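Local structure of fibrillarin-like rRNA/tRNA 2'-O-methyltransferase (Aeropyrum pernix, 4DF3) at residues L151-A161 with G176-A184; I86-D97 with D117-I128. The protein probably transfers methyl groups from S-adenosylmethionine to ribose 2'-hydroxyls of rRNA and tRNA, at sites chosen by a guide RNA in box C/D ribonucleoprotein particles. The protein carries 2 engineered substitutions. All coordinates share one frame; numbering follows the deposited sequence.

Interaction 1. Residues L151-A161 with G176-A184. With SAM (S-adenosylmethionine), chain C.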
loop_
_atom_site.group_PDB
_atom_site.type_symbol
_atom_site.label_atom_id
_atom_site.label_comp_id
_atom_site.label_asym_id
_atom_site.label_seq_id
_atom_site.Cartn_x
_atom_site.Cartn_y
_atom_site.Cartn_z
ATOM N N LEU A 151 -5.592 3.565 -6.408
ATOM C CA LEU A 151 -5.929 4.382 -5.215
ATOM C C LEU A 151 -5.783 3.427 -4.044
ATOM O O LEU A 151 -6.374 2.388 -3.999
ATOM C CB LEU A 151 -7.348 4.931 -5.332
ATOM C CG LEU A 151 -7.779 5.902 -4.231
ATOM C CD1 LEU A 151 -9.142 6.464 -4.665
ATOM C CD2 LEU A 151 -7.871 5.299 -2.844
ATOM N N TYR A 152 -4.911 3.802 -3.089
ATOM C CA TYR A 152 -4.682 3.005 -1.937
ATOM C C TYR A 152 -5.089 3.871 -0.727
ATOM O O TYR A 152 -4.659 5.034 -0.614
ATOM C CB TYR A 152 -3.170 2.716 -1.846
ATOM C CG TYR A 152 -2.838 1.784 -0.669
ATOM C CD1 TYR A 152 -2.796 0.397 -0.837
ATOM C CD2 TYR A 152 -2.557 2.326 0.623
ATOM C CE1 TYR A 152 -2.478 -0.439 0.272
ATOM C CE2 TYR A 152 -2.238 1.473 1.751
ATOM C CZ TYR A 152 -2.234 0.086 1.517
ATOM O OH TYR A 152 -1.887 -0.744 2.553
ATOM N N ALA A 153 -5.897 3.303 0.168
ATOM C CA ALA A 153 -6.497 4.124 1.251
ATOM C C ALA A 153 -6.284 3.432 2.563
ATOM O O ALA A 153 -6.698 2.291 2.730
ATOM C CB ALA A 153 -7.992 4.389 1.000
ATOM N N ASP A 154 -5.666 4.142 3.500
ATOM C CA ASP A 154 -5.520 3.661 4.864
ATOM C C ASP A 154 -5.533 4.860 5.804
ATOM O O ASP A 154 -4.506 5.193 6.363
ATOM C CB ASP A 154 -4.205 2.879 5.009
ATOM C CG ASP A 154 -4.064 2.189 6.395
ATOM O OD1 ASP A 154 -2.947 1.704 6.695
ATOM O OD2 ASP A 154 -5.041 2.189 7.202
ATOM N N VAL A 155 -6.659 5.559 5.906
ATOM C CA VAL A 155 -6.659 6.791 6.782
ATOM C C VAL A 155 -7.108 6.543 8.246
ATOM O O VAL A 155 -7.015 7.467 9.113
ATOM C CB VAL A 155 -7.431 7.955 6.198
ATOM C CG1 VAL A 155 -6.713 8.455 4.883
ATOM C CG2 VAL A 155 -8.942 7.587 5.978
ATOM N N ALA A 156 -7.539 5.317 8.519
ATOM C CA ALA A 156 -7.953 4.923 9.891
ATOM C C ALA A 156 -9.038 5.882 10.408
ATOM O O ALA A 156 -8.923 6.452 11.505
ATOM C CB ALA A 156 -6.742 4.895 10.858
ATOM N N GLN A 157 -10.058 6.092 9.588
ATOM C CA GLN A 157 -11.194 6.961 9.932
ATOM C C GLN A 157 -12.445 6.174 9.574
ATOM O O GLN A 157 -12.427 5.410 8.602
ATOM C CB GLN A 157 -11.188 8.232 9.114
ATOM C CG GLN A 157 -9.981 9.147 9.332
ATOM C CD GLN A 157 -10.032 9.957 10.652
ATOM O OE1 GLN A 157 -10.847 9.683 11.553
ATOM N NE2 GLN A 157 -9.159 10.955 10.758
ATOM N N PRO A 158 -13.508 6.304 10.391
ATOM C CA PRO A 158 -14.806 5.770 10.036
ATOM C C PRO A 158 -15.185 6.374 8.715
ATOM O O PRO A 158 -14.674 7.462 8.386
ATOM C CB PRO A 158 -15.724 6.397 11.090
ATOM C CG PRO A 158 -14.839 6.540 12.299
ATOM C CD PRO A 158 -13.534 6.983 11.706
ATOM N N GLU A 159 -16.028 5.670 7.966
ATOM C CA GLU A 159 -16.592 6.189 6.711
ATOM C C GLU A 159 -15.501 6.560 5.710
ATOM O O GLU A 159 -15.604 7.517 4.871
ATOM C CB GLU A 159 -17.603 7.323 6.981
ATOM C CG GLU A 159 -18.933 6.769 7.632
ATOM C CD GLU A 159 -19.973 7.852 7.884
ATOM O OE1 GLU A 159 -19.935 8.913 7.234
ATOM O OE2 GLU A 159 -20.862 7.645 8.740
ATOM N N GLN A 160 -14.517 5.671 5.691
ATOM C CA GLN A 160 -13.454 5.776 4.724
ATOM C C GLN A 160 -13.949 5.536 3.293
ATOM O O GLN A 160 -13.401 6.170 2.333
ATOM C CB GLN A 160 -12.322 4.825 5.125
ATOM C CG GLN A 160 -11.126 4.933 4.202
ATOM C CD GLN A 160 -9.966 4.137 4.702
ATOM O OE1 GLN A 160 -8.839 4.582 4.594
ATOM N NE2 GLN A 160 -10.237 2.973 5.317
ATOM N N ALA A 161 -14.988 4.681 3.120
ATOM C CA ALA A 161 -15.429 4.345 1.786
ATOM C C ALA A 161 -15.938 5.596 1.043
ATOM O O ALA A 161 -15.658 5.733 -0.137
ATOM C CB ALA A 161 -16.444 3.223 1.768
ATOM N N GLY A 176 -8.978 1.488 -12.973
ATOM C CA GLY A 176 -7.967 1.637 -11.930
ATOM C C GLY A 176 -8.314 0.763 -10.720
ATOM O O GLY A 176 -9.477 0.510 -10.473
ATOM N N TYR A 177 -7.308 0.319 -9.987
ATOM C CA TYR A 177 -7.556 -0.490 -8.803
ATOM C C TYR A 177 -7.721 0.354 -7.547
ATOM O O TYR A 177 -7.200 1.462 -7.446
ATOM C CB TYR A 177 -6.395 -1.447 -8.607
ATOM C CG TYR A 177 -4.987 -0.866 -8.535
ATOM C CD1 TYR A 177 -4.436 -0.453 -7.308
ATOM C CD2 TYR A 177 -4.186 -0.692 -9.745
ATOM C CE1 TYR A 177 -3.149 0.042 -7.215
ATOM C CE2 TYR A 177 -2.874 -0.174 -9.650
ATOM C CZ TYR A 177 -2.375 0.214 -8.390
ATOM O OH TYR A 177 -1.078 0.699 -8.281
ATOM N N MET A 178 -8.435 -0.189 -6.574
ATOM C CA MET A 178 -8.641 0.505 -5.298
ATOM C C MET A 178 -8.362 -0.504 -4.224
ATOM O O MET A 178 -8.960 -1.617 -4.212
ATOM C CB MET A 178 -10.145 0.943 -5.212
ATOM C CG MET A 178 -10.518 1.924 -4.064
ATOM S SD MET A 178 -10.381 1.157 -2.446
ATOM C CE MET A 178 -11.612 -0.076 -2.578
ATOM N N LEU A 179 -7.377 -0.205 -3.373
ATOM C CA LEU A 179 -7.087 -1.054 -2.228
ATOM C C LEU A 179 -7.398 -0.219 -1.008
ATOM O O LEU A 179 -6.919 0.918 -0.856
ATOM C CB LEU A 179 -5.604 -1.423 -2.218
ATOM C CG LEU A 179 -5.192 -2.435 -3.308
ATOM C CD1 LEU A 179 -3.630 -2.341 -3.494
ATOM C CD2 LEU A 179 -5.622 -3.886 -2.899
ATOM N N MET A 180 -8.215 -0.790 -0.142
ATOM C CA MET A 180 -8.684 -0.055 1.094
ATOM C C MET A 180 -8.487 -0.948 2.361
ATOM O O MET A 180 -8.974 -2.078 2.420
ATOM C CB MET A 180 -10.152 0.437 1.012
ATOM C CG MET A 180 -10.465 1.380 2.199
ATOM S SD MET A 180 -12.188 1.955 2.069
ATOM C CE MET A 180 -13.159 0.685 2.820
ATOM N N ALA A 181 -7.669 -0.485 3.292
ATOM C CA ALA A 181 -7.594 -1.131 4.609
ATOM C C ALA A 181 -8.818 -0.721 5.429
ATOM O O ALA A 181 -9.049 0.465 5.684
ATOM C CB ALA A 181 -6.324 -0.670 5.331
ATOM N N ILE A 182 -9.570 -1.709 5.894
ATOM C CA ILE A 182 -10.797 -1.489 6.643
ATOM C C ILE A 182 -10.684 -2.170 8.034
ATOM O O ILE A 182 -10.163 -3.293 8.122
ATOM C CB ILE A 182 -12.027 -2.083 5.841
ATOM C CG1 ILE A 182 -13.341 -1.717 6.541
ATOM C CG2 ILE A 182 -11.934 -3.555 5.583
ATOM C CD1 ILE A 182 -14.593 -2.104 5.652
ATOM N N LYS A 183 -11.199 -1.498 9.076
ATOM C CA LYS A 183 -11.316 -2.134 10.389
ATOM C C LYS A 183 -12.260 -3.283 10.237
ATOM O O LYS A 183 -13.374 -3.114 9.743
ATOM C CB LYS A 183 -11.861 -1.102 11.389
ATOM C CG LYS A 183 -11.391 -1.331 12.785
ATOM C CD LYS A 183 -10.006 -0.665 12.986
ATOM C CE LYS A 183 -9.403 -0.796 14.412
ATOM N NZ LYS A 183 -10.349 -0.772 15.572
ATOM N N ALA A 184 -11.820 -4.481 10.619
ATOM C CA ALA A 184 -12.588 -5.659 10.450
ATOM C C ALA A 184 -12.065 -6.758 11.381
ATOM O O ALA A 184 -10.859 -6.865 11.634
ATOM C CB ALA A 184 -12.495 -6.211 8.956
HETATM N N SAM C . -0.643 3.698 5.233
HETATM C CA SAM C . 0.406 3.814 6.287
HETATM C C SAM C . 1.349 2.621 6.111
HETATM O O SAM C . 0.924 1.527 5.683
HETATM O OXT SAM C . 2.537 2.745 6.389
HETATM C CB SAM C . -0.187 3.784 7.738
HETATM C CG SAM C . -1.280 4.840 7.759
HETATM S SD SAM C . -1.783 5.437 9.397
HETATM C CE SAM C . -2.796 3.968 9.710
HETATM C "C5'" SAM C . -3.108 6.621 8.954
HETATM C "C4'" SAM C . -2.591 8.018 8.601
HETATM O "O4'" SAM C . -3.565 8.813 7.929
HETATM C "C3'" SAM C . -2.133 8.892 9.760
HETATM O "O3'" SAM C . -0.771 9.218 9.466
HETATM C "C2'" SAM C . -3.113 10.073 9.842
HETATM O "O2'" SAM C . -2.477 11.276 10.212
HETATM C "C1'" SAM C . -3.620 10.169 8.410
HETATM N N9 SAM C . -5.023 10.608 8.271
HETATM C C8 SAM C . -6.145 10.339 9.064
HETATM N N7 SAM C . -7.237 10.991 8.504
HETATM C C5 SAM C . -6.832 11.653 7.411
HETATM C C6 SAM C . -7.516 12.426 6.487
HETATM N N6 SAM C . -8.873 12.716 6.555
HETATM N N1 SAM C . -6.689 12.886 5.472
HETATM C C2 SAM C . -5.332 12.695 5.279
HETATM N N3 SAM C . -4.679 11.912 6.214
HETATM C C4 SAM C . -5.431 11.446 7.248
HETATM O O HOH W 1 -7.691 2.591 7.485
#
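The carbonyl of Y177 takes the amide N-H of L151, the first of four backbone bonds that join strands 151-153 and 176-183 in parallel, their axes 4.7 Å apart. M178 and L151 both face helix 160-171, M178 and A153 touching V164 and L151 touching N167. L179 uses both N and O, bonding L151 O and A153 N, while its side chain goes to the other face and lays CB 3.6 Å from CD1 of Y152; its own CD1 comes in at the ring edge. M180, next to the small A153, runs extended as far as SD, CG anti to the backbone N (chi1 -170°), and slides past Q160 in the opposite direction, SD 3.8 Å from Q160 CG. A181 N closes the strand pairing on A153 O, and the compact methyl of A181 leaves room for the D154 carboxylate, CB 3.6 Å from OD2. A181 O then receives Q160 NE2 at 2.8 Å, plus a water that also donates to D154 OD2. Q160 OE1 accepts V155 N at 2.7 Å, nearly straight at 173°, so one amide ties the cofactor loop to the neighbouring strand. That loop holds the cofactor: Q157 NE2 bonds SAM N7 at 3.0 Å, and D154 OD1, salt-bridged to K61, takes a weak bond from the SAM amine. A cofactor loop at the C-terminal end of a central parallel strand is characteristic of Rossmann-fold methyltransferases.

Interaction 2. Residues I86-D97 with D117-I128. With SAM (S-adenosylmethionine), chain C.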
loop_
_atom_site.group_PDB
_atom_site.type_symbol
_atom_site.label_atom_id
_atom_site.label_comp_id
_atom_site.label_asym_id
_atom_site.label_seq_id
_atom_site.Cartn_x
_atom_site.Cartn_y
_atom_site.Cartn_z
ATOM N N ILE A 86 -0.748 8.383 3.862
ATOM C CA ILE A 86 0.560 7.818 3.550
ATOM C C ILE A 86 1.394 7.718 4.864
ATOM O O ILE A 86 2.330 6.919 4.917
ATOM C CB ILE A 86 1.293 8.565 2.357
ATOM C CG1 ILE A 86 2.707 7.983 2.133
ATOM C CG2 ILE A 86 1.503 10.070 2.645
ATOM C CD1 ILE A 86 3.493 8.632 0.993
ATOM N N ALA A 87 1.053 8.562 5.858
ATOM C CA ALA A 87 1.804 8.574 7.133
ATOM C C ALA A 87 3.316 8.845 6.888
ATOM O O ALA A 87 3.679 9.722 6.108
ATOM C CB ALA A 87 1.563 7.205 7.861
ATOM N N SER A 88 4.221 8.105 7.531
ATOM C CA SER A 88 5.652 8.342 7.311
ATOM C C SER A 88 6.292 7.512 6.178
ATOM O O SER A 88 7.515 7.431 6.074
ATOM C CB SER A 88 6.427 8.107 8.610
ATOM O OG SER A 88 5.991 6.886 9.210
ATOM N N GLY A 89 5.475 6.863 5.348
ATOM C CA GLY A 89 5.997 6.289 4.136
ATOM C C GLY A 89 6.379 4.816 4.181
ATOM O O GLY A 89 6.928 4.307 3.212
ATOM N N THR A 90 6.091 4.132 5.285
ATOM C CA THR A 90 6.390 2.684 5.373
ATOM C C THR A 90 5.937 1.839 4.162
ATOM O O THR A 90 6.771 1.232 3.452
ATOM C CB THR A 90 5.809 2.120 6.658
ATOM O OG1 THR A 90 6.556 2.663 7.770
ATOM C CG2 THR A 90 5.997 0.615 6.663
ATOM N N THR A 91 4.627 1.801 3.898
ATOM C CA THR A 91 4.114 0.997 2.792
ATOM C C THR A 91 4.432 1.733 1.480
ATOM O O THR A 91 4.735 1.092 0.446
ATOM C CB THR A 91 2.599 0.760 2.959
ATOM O OG1 THR A 91 2.374 0.025 4.201
ATOM C CG2 THR A 91 2.056 0.023 1.745
ATOM N N ALA A 92 4.320 3.071 1.493
ATOM C CA ALA A 92 4.612 3.803 0.237
ATOM C C ALA A 92 6.050 3.576 -0.216
ATOM O O ALA A 92 6.326 3.608 -1.412
ATOM C CB ALA A 92 4.316 5.294 0.390
ATOM N N SER A 93 6.982 3.338 0.704
ATOM C CA SER A 93 8.367 3.190 0.237
ATOM C C SER A 93 8.490 1.921 -0.615
ATOM O O SER A 93 9.255 1.866 -1.589
ATOM C CB SER A 93 9.387 3.120 1.423
ATOM O OG SER A 93 9.171 1.968 2.254
ATOM N N HIS A 94 7.797 0.866 -0.203
ATOM C CA HIS A 94 7.779 -0.325 -1.035
ATOM C C HIS A 94 7.015 -0.139 -2.341
ATOM O O HIS A 94 7.459 -0.713 -3.394
ATOM C CB HIS A 94 7.251 -1.553 -0.229
ATOM C CG HIS A 94 8.157 -1.912 0.921
ATOM N ND1 HIS A 94 9.317 -2.653 0.782
ATOM C CD2 HIS A 94 8.061 -1.593 2.230
ATOM C CE1 HIS A 94 9.913 -2.743 1.964
ATOM N NE2 HIS A 94 9.154 -2.128 2.862
ATOM N N MET A 95 5.934 0.623 -2.328
ATOM C CA MET A 95 5.256 0.939 -3.616
ATOM C C MET A 95 6.268 1.679 -4.511
ATOM O O MET A 95 6.395 1.370 -5.706
ATOM C CB MET A 95 4.034 1.805 -3.419
ATOM C CG MET A 95 2.950 1.068 -2.767
ATOM S SD MET A 95 1.667 2.288 -2.433
ATOM C CE MET A 95 0.246 1.360 -1.872
ATOM N N SER A 96 7.018 2.612 -3.917
ATOM C CA SER A 96 8.027 3.412 -4.654
ATOM C C SER A 96 9.085 2.478 -5.273
ATOM O O SER A 96 9.405 2.641 -6.470
ATOM C CB SER A 96 8.666 4.484 -3.715
ATOM O OG SER A 96 9.914 4.932 -4.204
ATOM N N ASP A 97 9.562 1.466 -4.497
ATOM C CA ASP A 97 10.457 0.474 -5.100
ATOM C C ASP A 97 9.868 -0.205 -6.368
ATOM O O ASP A 97 10.569 -0.374 -7.350
ATOM C CB ASP A 97 10.859 -0.608 -4.092
ATOM C CG ASP A 97 11.793 -0.092 -3.008
ATOM O OD1 ASP A 97 12.482 0.963 -3.194
ATOM O OD2 ASP A 97 11.890 -0.775 -1.944
ATOM N N ASP A 117 8.014 14.017 9.196
ATOM C CA ASP A 117 8.627 12.709 9.271
ATOM C C ASP A 117 8.763 12.110 7.889
ATOM O O ASP A 117 9.857 11.692 7.488
ATOM C CB ASP A 117 7.807 11.781 10.166
ATOM C CG ASP A 117 8.657 10.742 10.855
ATOM O OD1 ASP A 117 9.841 11.058 11.068
ATOM O OD2 ASP A 117 8.141 9.631 11.206
ATOM N N LEU A 118 7.652 12.080 7.149
ATOM C CA LEU A 118 7.656 11.608 5.771
ATOM C C LEU A 118 8.653 12.358 4.904
ATOM O O LEU A 118 9.319 11.741 4.073
ATOM C CB LEU A 118 6.245 11.734 5.143
ATOM C CG LEU A 118 6.167 11.342 3.660
ATOM C CD1 LEU A 118 6.301 9.828 3.525
ATOM C CD2 LEU A 118 4.808 11.800 3.065
ATOM N N LEU A 119 8.769 13.676 5.081
ATOM C CA LEU A 119 9.710 14.451 4.240
ATOM C C LEU A 119 11.152 14.012 4.479
ATOM O O LEU A 119 11.998 14.115 3.596
ATOM C CB LEU A 119 9.581 15.966 4.447
ATOM C CG LEU A 119 8.211 16.612 4.223
ATOM C CD1 LEU A 119 8.201 18.076 4.654
ATOM C CD2 LEU A 119 7.695 16.443 2.786
ATOM N N THR A 120 11.370 13.486 5.684
ATOM C CA THR A 120 12.681 13.155 6.247
ATOM C C THR A 120 13.042 11.713 5.950
ATOM O O THR A 120 14.228 11.378 5.916
ATOM C CB THR A 120 12.682 13.465 7.791
ATOM O OG1 THR A 120 12.641 14.886 7.973
ATOM C CG2 THR A 120 13.905 12.916 8.511
ATOM N N VAL A 121 12.010 10.873 5.763
ATOM C CA VAL A 121 12.104 9.479 5.283
ATOM C C VAL A 121 12.178 9.411 3.735
ATOM O O VAL A 121 12.764 8.490 3.172
ATOM C CB VAL A 121 10.844 8.663 5.736
ATOM C CG1 VAL A 121 10.788 7.339 5.060
ATOM C CG2 VAL A 121 10.756 8.509 7.292
ATOM N N VAL A 122 11.570 10.378 3.059
ATOM C CA VAL A 122 11.413 10.302 1.602
ATOM C C VAL A 122 12.102 11.415 0.830
ATOM O O VAL A 122 11.771 11.697 -0.328
ATOM C CB VAL A 122 9.904 10.066 1.146
ATOM C CG1 VAL A 122 9.284 8.902 1.924
ATOM C CG2 VAL A 122 9.039 11.322 1.241
ATOM N N ARG A 123 13.109 12.010 1.466
ATOM C CA ARG A 123 13.895 13.096 0.877
ATOM C C ARG A 123 14.771 12.666 -0.312
ATOM O O ARG A 123 15.205 13.512 -1.098
ATOM C CB ARG A 123 14.789 13.723 1.978
ATOM C CG ARG A 123 15.711 14.876 1.557
ATOM C CD ARG A 123 16.316 15.625 2.764
ATOM N NE ARG A 123 15.279 16.252 3.589
ATOM C CZ ARG A 123 15.059 15.997 4.886
ATOM N NH1 ARG A 123 15.818 15.135 5.579
ATOM N NH2 ARG A 123 14.075 16.636 5.509
ATOM N N ASP A 124 15.078 11.391 -0.431
ATOM C CA ASP A 124 15.854 10.928 -1.580
ATOM C C ASP A 124 15.018 10.033 -2.506
ATOM O O ASP A 124 15.532 9.478 -3.487
ATOM C CB ASP A 124 17.092 10.136 -1.124
ATOM C CG ASP A 124 18.155 10.988 -0.388
ATOM O OD1 ASP A 124 18.262 12.223 -0.530
ATOM O OD2 ASP A 124 18.933 10.366 0.345
ATOM N N ARG A 125 13.730 9.872 -2.210
ATOM C CA ARG A 125 12.863 9.059 -3.113
ATOM C C ARG A 125 12.025 9.983 -3.929
ATOM O O ARG A 125 10.982 10.473 -3.470
ATOM C CB ARG A 125 11.891 8.203 -2.322
ATOM C CG ARG A 125 12.502 7.083 -1.763
ATOM C CD ARG A 125 11.505 6.117 -1.253
ATOM N NE ARG A 125 12.331 4.994 -0.774
ATOM C CZ ARG A 125 12.544 3.856 -1.445
ATOM N NH1 ARG A 125 11.972 3.706 -2.603
ATOM N NH2 ARG A 125 13.333 2.860 -0.938
ATOM N N ARG A 126 12.465 10.234 -5.142
ATOM C CA ARG A 126 11.893 11.304 -5.874
ATOM C C ARG A 126 10.677 10.917 -6.695
ATOM O O ARG A 126 10.187 11.720 -7.473
ATOM C CB ARG A 126 12.981 11.957 -6.693
ATOM C CG ARG A 126 13.921 12.605 -5.725
ATOM C CD ARG A 126 15.158 13.050 -6.377
ATOM N NE ARG A 126 16.057 13.507 -5.328
ATOM C CZ ARG A 126 17.263 14.004 -5.562
ATOM N NH1 ARG A 126 17.701 14.084 -6.806
ATOM N NH2 ARG A 126 18.024 14.377 -4.540
ATOM N N ASN A 127 10.178 9.687 -6.502
ATOM C CA ASN A 127 8.946 9.303 -7.144
ATOM C C ASN A 127 7.814 9.328 -6.111
ATOM O O ASN A 127 6.714 8.864 -6.393
ATOM C CB ASN A 127 9.074 7.937 -7.857
ATOM C CG ASN A 127 9.308 6.802 -6.895
ATOM O OD1 ASN A 127 9.535 7.015 -5.741
ATOM N ND2 ASN A 127 9.237 5.582 -7.385
ATOM N N ILE A 128 8.082 9.859 -4.919
ATOM C CA ILE A 128 7.020 10.108 -3.972
ATOM C C ILE A 128 6.738 11.614 -3.877
ATOM O O ILE A 128 7.671 12.430 -3.609
ATOM C CB ILE A 128 7.272 9.533 -2.537
ATOM C CG1 ILE A 128 7.444 8.019 -2.566
ATOM C CG2 ILE A 128 6.152 9.921 -1.604
ATOM C CD1 ILE A 128 7.964 7.424 -1.181
HETATM N N SAM C . -0.643 3.698 5.233
HETATM C CA SAM C . 0.406 3.814 6.287
HETATM C C SAM C . 1.349 2.621 6.111
HETATM O O SAM C . 0.924 1.527 5.683
HETATM O OXT SAM C . 2.537 2.745 6.389
HETATM C CB SAM C . -0.187 3.784 7.738
HETATM C CG SAM C . -1.280 4.840 7.759
HETATM S SD SAM C . -1.783 5.437 9.397
HETATM C CE SAM C . -2.796 3.968 9.710
HETATM C "C5'" SAM C . -3.108 6.621 8.954
HETATM C "C4'" SAM C . -2.591 8.018 8.601
HETATM O "O4'" SAM C . -3.565 8.813 7.929
HETATM C "C3'" SAM C . -2.133 8.892 9.760
HETATM O "O3'" SAM C . -0.771 9.218 9.466
HETATM C "C2'" SAM C . -3.113 10.073 9.842
HETATM O "O2'" SAM C . -2.477 11.276 10.212
HETATM C "C1'" SAM C . -3.620 10.169 8.410
HETATM N N9 SAM C . -5.023 10.608 8.271
HETATM C C8 SAM C . -6.145 10.339 9.064
HETATM N N7 SAM C . -7.237 10.991 8.504
HETATM C C5 SAM C . -6.832 11.653 7.411
HETATM C C6 SAM C . -7.516 12.426 6.487
HETATM N N6 SAM C . -8.873 12.716 6.555
HETATM N N1 SAM C . -6.689 12.886 5.472
HETATM C C2 SAM C . -5.332 12.695 5.279
HETATM N N3 SAM C . -4.679 11.912 6.214
HETATM C C4 SAM C . -5.431 11.446 7.248
#
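R125 reaches S96 and D97 with its guanidinium edge, both near its plane. Its chain, extended from CG to NE, carries the charge to helix 90-99. NH1 and NH2 grip the single atom D97 OD1, at 2.9 and 3.1 Å, from the same face of a carboxylate turned 57° from the guanidinium; R53 and T30 hold D97 OD2. S93 CB lies over one guanidinium face, offset toward the rim. S96 is a relay: its OG, anti to the backbone N (chi1 159°), accepts R125 NH1 and donates to N127 OD1 at 2.6 Å, in the carbonyl plane on a lone pair. N127 ND2 returns to S96 O at 3.1 Å, clasping the serine at two points. At the other, mainly apolar end, I86 and L118 cross at about a right angle, CG2 to CD2 3.8 Å, I86 CD1 meeting I128 CG2. G89, lacking a side chain and with backbone angles that suit glycine, lets L118 CD1 within 3.6 Å of its N, and V121 packs methyls round S88 O. The type II' turn from I86 to G89 leads into helix 90-99, whose T91 OG1 donates to the SAM carboxylate: the glycine-containing loop after the first strand of a Rossmann-fold methyltransferase, backed by helix 112-121.

In the fold
Both contacts are largely buried and lie in the same Rossmann-fold domain, built round one mixed sheet, but they serve different layers of it. Interaction 1 lies within the sheet, pairing two adjacent strands by regular backbone bonds, with apolar side chains to either face. Interaction 2 lies beside the sheet, joining a turn and helix to the end of helix 112-121 and the loop after it; its polar bonds come from side chains, including a salt bridge, and D117 at its margin is exposed. The two meet where Y152 CG packs 3.3 Å from M95 CE. They also share SAM: residues 151-161 hold the adenine through Q157 and touch the amine through a weak bond to D154, residues 86-97 hold the carboxylate.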